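Local structure of NAD nucleotidase (3ZTV) at residues I18-S23 and H67-T73; D149-I153 and Q193-K197; R373-K377 and N566-N570. The protein hydrolyses NAD in the periplasm to adenosine and nicotinamide riboside, combining pyrophosphatase with zinc-dependent 5'-nucleotidase activity that is highest on AMP. All blocks are in the same frame, centred on the assembly; numbering follows the deposited sequence.

Contact 1: I18-S23 and H67-T73. With ZN (zinc ion), chain C; ZN (zinc ion), chain B.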
# COMPACT_ATOMS: atom_id res chain seq x y z
N ILE A 18 -23.30 17.47 -1.52
CA ILE A 18 -22.54 18.35 -2.41
C ILE A 18 -21.04 18.04 -2.30
O ILE A 18 -20.61 17.30 -1.39
CB ILE A 18 -22.76 19.87 -2.13
CG1 ILE A 18 -22.05 20.36 -0.85
CG2 ILE A 18 -24.24 20.20 -2.06
CD1 ILE A 18 -21.98 21.90 -0.76
N ASN A 19 -20.23 18.63 -3.18
CA ASN A 19 -18.79 18.43 -3.13
C ASN A 19 -18.10 19.57 -3.87
O ASN A 19 -18.69 20.17 -4.78
CB ASN A 19 -18.38 17.11 -3.77
CG ASN A 19 -18.79 17.04 -5.24
OD1 ASN A 19 -17.99 17.32 -6.15
ND2 ASN A 19 -20.04 16.67 -5.47
N ASP A 20 -16.87 19.88 -3.47
CA ASP A 20 -16.01 20.75 -4.26
C ASP A 20 -16.63 22.13 -4.50
O ASP A 20 -16.58 22.69 -5.61
CB ASP A 20 -15.64 20.09 -5.59
CG ASP A 20 -14.76 18.87 -5.41
OD1 ASP A 20 -13.52 19.01 -5.31
OD2 ASP A 20 -15.31 17.75 -5.34
N HIS A 21 -17.22 22.70 -3.46
CA HIS A 21 -17.75 24.05 -3.63
C HIS A 21 -16.67 25.13 -3.78
O HIS A 21 -16.93 26.17 -4.37
CB HIS A 21 -18.86 24.41 -2.61
CG HIS A 21 -18.39 24.98 -1.30
ND1 HIS A 21 -18.19 24.21 -0.17
CD2 HIS A 21 -18.18 26.27 -0.92
CE1 HIS A 21 -17.84 24.99 0.83
NE2 HIS A 21 -17.83 26.24 0.41
N HIS A 22 -15.46 24.85 -3.30
CA HIS A 22 -14.29 25.71 -3.59
C HIS A 22 -14.56 27.20 -3.32
O HIS A 22 -14.22 28.06 -4.13
CB HIS A 22 -13.83 25.50 -5.03
CG HIS A 22 -13.02 24.25 -5.23
ND1 HIS A 22 -11.70 24.14 -4.87
CD2 HIS A 22 -13.35 23.06 -5.81
CE1 HIS A 22 -11.25 22.94 -5.18
NE2 HIS A 22 -12.23 22.27 -5.77
N SER A 23 -15.22 27.47 -2.20
CA SER A 23 -15.46 28.85 -1.77
C SER A 23 -16.37 29.65 -2.70
O SER A 23 -16.37 30.89 -2.64
CB SER A 23 -14.14 29.58 -1.51
OG SER A 23 -13.39 28.93 -0.50
N HIS A 67 -20.99 16.48 2.73
CA HIS A 67 -20.09 17.31 1.93
C HIS A 67 -18.81 16.52 1.64
O HIS A 67 -18.09 16.14 2.57
CB HIS A 67 -19.77 18.61 2.67
CG HIS A 67 -19.07 19.63 1.83
ND1 HIS A 67 -17.91 19.37 1.12
CD2 HIS A 67 -19.37 20.93 1.61
CE1 HIS A 67 -17.55 20.46 0.47
NE2 HIS A 67 -18.40 21.43 0.76
N ALA A 68 -18.55 16.21 0.37
CA ALA A 68 -17.43 15.34 0.03
C ALA A 68 -16.06 16.01 -0.20
O ALA A 68 -15.20 15.44 -0.88
CB ALA A 68 -17.79 14.45 -1.17
N GLY A 69 -15.85 17.20 0.38
CA GLY A 69 -14.53 17.81 0.41
C GLY A 69 -14.25 18.94 -0.57
O GLY A 69 -15.07 19.25 -1.45
N ASP A 70 -13.10 19.59 -0.39
CA ASP A 70 -12.75 20.84 -1.08
C ASP A 70 -13.83 21.91 -0.87
O ASP A 70 -14.41 22.48 -1.82
CB ASP A 70 -12.51 20.63 -2.57
CG ASP A 70 -11.12 20.07 -2.90
OD1 ASP A 70 -10.28 19.87 -2.00
OD2 ASP A 70 -10.90 19.84 -4.11
N ALA A 71 -14.09 22.17 0.40
CA ALA A 71 -14.88 23.31 0.81
C ALA A 71 -14.14 24.60 0.46
O ALA A 71 -14.78 25.58 0.07
CB ALA A 71 -15.15 23.25 2.30
N ILE A 72 -12.82 24.60 0.61
CA ILE A 72 -12.04 25.85 0.52
C ILE A 72 -11.14 25.98 -0.71
O ILE A 72 -10.71 24.97 -1.28
CB ILE A 72 -11.20 26.10 1.80
CG1 ILE A 72 -10.23 24.94 2.07
CG2 ILE A 72 -12.12 26.37 2.98
CD1 ILE A 72 -9.17 25.31 3.10
N THR A 73 -10.89 27.24 -1.06
CA THR A 73 -9.99 27.71 -2.14
C THR A 73 -10.71 27.76 -3.47
O THR A 73 -11.40 26.81 -3.86
CB THR A 73 -8.63 26.95 -2.27
OG1 THR A 73 -8.81 25.72 -3.00
CG2 THR A 73 -8.00 26.69 -0.92
ZN ZN C . -12.12 20.19 -6.12
ZN ZN B . -10.19 17.94 -4.83
O HOH W 1 -10.61 18.86 -6.57
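Start at the carboxylate of Asp70, whose m rotamer carries OD2 to both zinc ions, 2.4 Å from the chain C zinc and 2.1 Å from the chain B zinc, while OD1 accepts from the backbone N of His103. Asp20, also m, brings OD1 within 2.0 Å of the chain C zinc, while its OD2 accepts from the backbone N of Asp226. His22 NE2 lies 2.1 Å from that same zinc; its ND1 donates to Thr73 O at 2.9 Å, and Asp70 CB packs over the ring face, 3.9 Å from the centroid. Water 1 bridges the metals, 2.1 Å from the chain C zinc and 2.0 Å from the chain B zinc. This is the dinuclear centre of the calcineurin-like metallophosphoesterase fold: the loops that leave two adjacent parallel strands, 11-18 and 63-67, supply Asp-X-His and the bridging aspartate, and Asn102 and Asp226 bind the second zinc. The backbones are laced together as the strands end, with Ala68 N to Ile18 O at 2.9 Å, Asp20 N to Gly69 O at 2.8 Å and His22 N to Asp70 O at 3.0 Å. Behind the metals, His21 takes a p rotamer that swings its ring away from zinc: ND1 shares a 2.9 Å hydrogen bond with NE2 of the t-rotamer His67, and the NE2 of His21 is hydrogen-bonded to Asp86. His67 ND1 in turn accepts from Gly69 N at 3.1 Å. Ser23 OG accepts from Thr73 N at 3.1 Å and also pairs with Asp86.

Contact 2: D149-I153 and Q193-K197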
# COMPACT_ATOMS: atom_id res chain seq x y z
N ASP A 149 -33.85 3.84 12.69
CA ASP A 149 -34.87 2.86 13.02
C ASP A 149 -34.27 1.58 13.59
O ASP A 149 -34.65 0.47 13.22
CB ASP A 149 -35.72 2.54 11.78
CG ASP A 149 -36.39 3.78 11.20
OD1 ASP A 149 -36.91 4.60 11.99
OD2 ASP A 149 -36.40 3.94 9.96
N GLY A 150 -33.30 1.74 14.49
CA GLY A 150 -32.71 0.61 15.20
C GLY A 150 -31.51 -0.04 14.52
O GLY A 150 -30.81 -0.85 15.12
N GLU A 151 -31.28 0.30 13.26
CA GLU A 151 -30.18 -0.28 12.49
C GLU A 151 -28.94 0.61 12.50
O GLU A 151 -29.05 1.83 12.41
CB GLU A 151 -30.61 -0.51 11.04
CG GLU A 151 -31.58 -1.65 10.87
CD GLU A 151 -30.95 -2.99 11.16
OE1 GLU A 151 -29.82 -3.24 10.70
OE2 GLU A 151 -31.60 -3.81 11.85
N LYS A 152 -27.77 -0.01 12.59
CA LYS A 152 -26.52 0.74 12.53
C LYS A 152 -26.03 0.93 11.09
O LYS A 152 -26.02 -0.01 10.30
CB LYS A 152 -25.45 0.07 13.39
CG LYS A 152 -25.78 0.09 14.87
CD LYS A 152 -24.61 -0.34 15.73
CE LYS A 152 -24.40 -1.84 15.67
NZ LYS A 152 -23.46 -2.28 16.74
N ILE A 153 -25.65 2.16 10.77
CA ILE A 153 -25.04 2.47 9.49
C ILE A 153 -23.72 3.17 9.75
O ILE A 153 -23.65 4.11 10.55
CB ILE A 153 -25.96 3.37 8.63
CG1 ILE A 153 -27.33 2.69 8.43
CG2 ILE A 153 -25.31 3.69 7.29
CD1 ILE A 153 -28.30 3.48 7.57
N GLN A 193 -19.11 -5.83 14.18
CA GLN A 193 -19.90 -4.98 15.06
C GLN A 193 -21.38 -5.03 14.69
O GLN A 193 -22.19 -4.29 15.25
CB GLN A 193 -19.37 -3.55 15.04
CG GLN A 193 -17.91 -3.46 15.44
CD GLN A 193 -17.33 -2.08 15.25
OE1 GLN A 193 -17.91 -1.08 15.69
NE2 GLN A 193 -16.18 -2.02 14.59
N GLY A 194 -21.72 -5.94 13.78
CA GLY A 194 -23.10 -6.12 13.35
C GLY A 194 -23.54 -5.05 12.37
O GLY A 194 -24.70 -4.64 12.36
N ILE A 195 -22.61 -4.60 11.54
CA ILE A 195 -22.89 -3.55 10.57
C ILE A 195 -22.80 -4.10 9.16
O ILE A 195 -21.77 -4.67 8.77
CB ILE A 195 -21.91 -2.38 10.73
CG1 ILE A 195 -22.11 -1.75 12.10
CG2 ILE A 195 -22.10 -1.37 9.61
CD1 ILE A 195 -21.08 -0.72 12.46
N ASN A 196 -23.87 -3.96 8.39
CA ASN A 196 -23.88 -4.42 7.01
C ASN A 196 -24.32 -3.33 6.04
O ASN A 196 -24.62 -3.61 4.89
CB ASN A 196 -24.74 -5.69 6.86
CG ASN A 196 -26.20 -5.46 7.25
OD1 ASN A 196 -26.72 -4.35 7.18
ND2 ASN A 196 -26.87 -6.54 7.65
N LYS A 197 -24.32 -2.09 6.52
CA LYS A 197 -24.67 -0.93 5.71
C LYS A 197 -23.55 0.09 5.92
O LYS A 197 -23.36 0.60 7.04
CB LYS A 197 -26.01 -0.37 6.15
CG LYS A 197 -27.16 -1.35 5.90
CD LYS A 197 -28.46 -0.83 6.48
CE LYS A 197 -28.56 -1.06 7.97
NZ LYS A 197 -28.71 -2.51 8.26
O HOH W 2 -27.19 -2.98 12.85
O HOH W 3 -26.20 -2.67 9.86
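Gln193 opens the segment with its carbonyl rather than its side chain: the long arm of Lys152 reaches across so that NZ donates to Gln193 O at 2.8 Å, while the Gln193 side chain packs on Tyr143 of the second subunit. Gly194 follows with positive phi (78°), favourable to glycine, and its O lies 3.0 Å from water 2, which can donate to it and accepts from Lys152 N at 3.0 Å. Ile195 then sets CG1 against Lys152 CB at 4.0 Å, and both side chains touch Ile145 on strand 143-148. Here the chain is leaving helix 179-191 for strand 198-203, which pairs in parallel with strand 151-159: the contact lies at the end of a beta-alpha-beta connection in the phosphoesterase domain, where the two backbones are still splayed and water fills the gap. Asn196 N donates to water 3 at 3.0 Å, and that water can donate to Lys152 O, 2.7 Å away. Lys197 points its CA-to-CB bond toward segment 149-153 and curls back through m, t, m and m torsions, bringing NZ to Glu151 OE1 in a 2.8 Å salt bridge; NZ also donates to Asn196 OD1 at 2.9 Å. Glu151 has further partners near the N-terminus, His8 and Lys9.

Contact 3: R373-K377 and N566-N570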
# COMPACT_ATOMS: atom_id res chain seq x y z
N ARG A 373 4.32 41.58 -26.91
CA ARG A 373 4.17 40.13 -27.00
C ARG A 373 5.41 39.41 -27.51
O ARG A 373 5.77 38.35 -27.01
CB ARG A 373 2.96 39.76 -27.86
CG ARG A 373 1.63 39.99 -27.18
CD ARG A 373 0.48 39.81 -28.15
NE ARG A 373 -0.81 39.91 -27.49
CZ ARG A 373 -1.97 39.81 -28.13
NH1 ARG A 373 -1.99 39.59 -29.44
NH2 ARG A 373 -3.12 39.91 -27.47
N ILE A 374 6.06 40.00 -28.52
CA ILE A 374 7.24 39.39 -29.13
C ILE A 374 8.45 40.31 -28.95
O ILE A 374 8.38 41.50 -29.27
CB ILE A 374 7.01 39.13 -30.63
CG1 ILE A 374 5.78 38.24 -30.83
CG2 ILE A 374 8.25 38.49 -31.25
CD1 ILE A 374 5.39 38.05 -32.27
N PRO A 375 9.56 39.76 -28.43
CA PRO A 375 10.73 40.61 -28.19
C PRO A 375 11.33 41.11 -29.50
O PRO A 375 11.24 40.42 -30.51
CB PRO A 375 11.72 39.67 -27.50
CG PRO A 375 10.89 38.51 -27.01
CD PRO A 375 9.79 38.37 -28.01
N ASN A 376 11.93 42.30 -29.45
CA ASN A 376 12.69 42.84 -30.58
C ASN A 376 11.87 43.11 -31.85
O ASN A 376 12.42 43.14 -32.95
CB ASN A 376 13.90 41.94 -30.89
CG ASN A 376 14.97 42.03 -29.82
OD1 ASN A 376 15.33 43.13 -29.39
ND2 ASN A 376 15.48 40.89 -29.39
N LYS A 377 10.57 43.29 -31.69
CA LYS A 377 9.72 43.72 -32.79
C LYS A 377 9.41 45.21 -32.66
O LYS A 377 9.52 45.78 -31.57
CB LYS A 377 8.42 42.92 -32.83
CG LYS A 377 8.58 41.51 -33.37
CD LYS A 377 9.18 41.52 -34.77
CE LYS A 377 9.21 40.13 -35.38
NZ LYS A 377 8.11 39.92 -36.37
N ASN A 566 13.32 35.62 -19.61
CA ASN A 566 13.71 34.22 -19.85
C ASN A 566 13.64 33.83 -21.33
O ASN A 566 13.60 32.64 -21.67
CB ASN A 566 12.88 33.24 -19.00
CG ASN A 566 13.38 33.12 -17.57
OD1 ASN A 566 12.67 32.61 -16.69
ND2 ASN A 566 14.60 33.59 -17.32
N VAL A 567 13.61 34.82 -22.21
CA VAL A 567 13.59 34.58 -23.65
C VAL A 567 14.57 35.49 -24.38
O VAL A 567 14.55 36.72 -24.19
CB VAL A 567 12.18 34.79 -24.25
CG1 VAL A 567 12.23 34.61 -25.76
CG2 VAL A 567 11.19 33.82 -23.62
N LYS A 568 15.42 34.90 -25.21
CA LYS A 568 16.22 35.67 -26.16
C LYS A 568 15.74 35.34 -27.55
O LYS A 568 15.92 34.23 -28.05
CB LYS A 568 17.72 35.37 -26.03
CG LYS A 568 18.56 36.16 -27.05
CD LYS A 568 20.06 36.08 -26.79
CE LYS A 568 20.82 36.85 -27.86
NZ LYS A 568 22.28 36.95 -27.58
N PHE A 569 15.10 36.31 -28.19
CA PHE A 569 14.51 36.11 -29.50
C PHE A 569 15.23 36.96 -30.54
O PHE A 569 15.23 38.19 -30.46
CB PHE A 569 13.01 36.43 -29.47
CG PHE A 569 12.31 36.15 -30.77
CD1 PHE A 569 12.12 34.85 -31.20
CD2 PHE A 569 11.81 37.18 -31.56
CE1 PHE A 569 11.47 34.58 -32.39
CE2 PHE A 569 11.16 36.92 -32.75
CZ PHE A 569 10.99 35.61 -33.17
N ASN A 570 15.85 36.29 -31.50
CA ASN A 570 16.60 36.97 -32.54
C ASN A 570 15.68 37.26 -33.72
O ASN A 570 15.39 36.37 -34.51
CB ASN A 570 17.81 36.13 -32.97
CG ASN A 570 18.68 35.71 -31.79
OD1 ASN A 570 19.03 34.54 -31.66
ND2 ASN A 570 19.03 36.67 -30.94
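Phe569 fills the middle of this contact, its CA-to-CB bond directed toward the 373-377 loop. Ile374 CG2 comes to 3.6 Å from Phe569 CE2, and the ring of Pro375 closes in beside it, with Pro375 CG 3.9 Å from Phe569 CB and 4.3 Å from Val567 CG1. Val567 and Phe569, two residues apart on one strand, thus turn the same side to the loop, while Lys568 points away between them. At the margin of this apolar patch Pro375 O lies near the plane of the Phe569 ring, at its edge, 3.5 Å from CD2. The polar edge follows: Asn376 ND2 donates to Phe569 O at 2.9 Å. The bond fits a type II turn from Ile374 to Lys377, with Asn376 at its third position (phi 64°) and its CA-to-CB bond toward the strand. Arg373, a likely substrate-binding residue, precedes the turn and takes no part in the contact. In the C-terminal 5'-nucleotidase domain, strand 567-570 runs along the border of a small sheet, parallel to its partner 472-477, and Phe569 and Ile374 are both covered by Leu458 of helix 443-460, with Phe466 edge-to-face to Phe569.

Contacts 1 and 2 share the phosphoesterase domain, whereas contact 3 belongs to the C-terminal part of the molecule; the centres of contacts 2 and 3 are about 68 Å apart, on opposite sides of the chain's centre. Contact 1 is wholly buried, close to the middle of the chain, and combines metal ligation with backbone and histidine hydrogen bonds. Contact 2, only partly buried and reaching the subunit interface, uses lysines, a carboxylate and waters. Contact 3 is buried but peripheral and chiefly apolar. Contact 1 lies at the C-terminal ends of two parallel strands, contact 2 at the N-terminal ends of two others, in a different sheet; contact 3 instead lays a turn on a border strand.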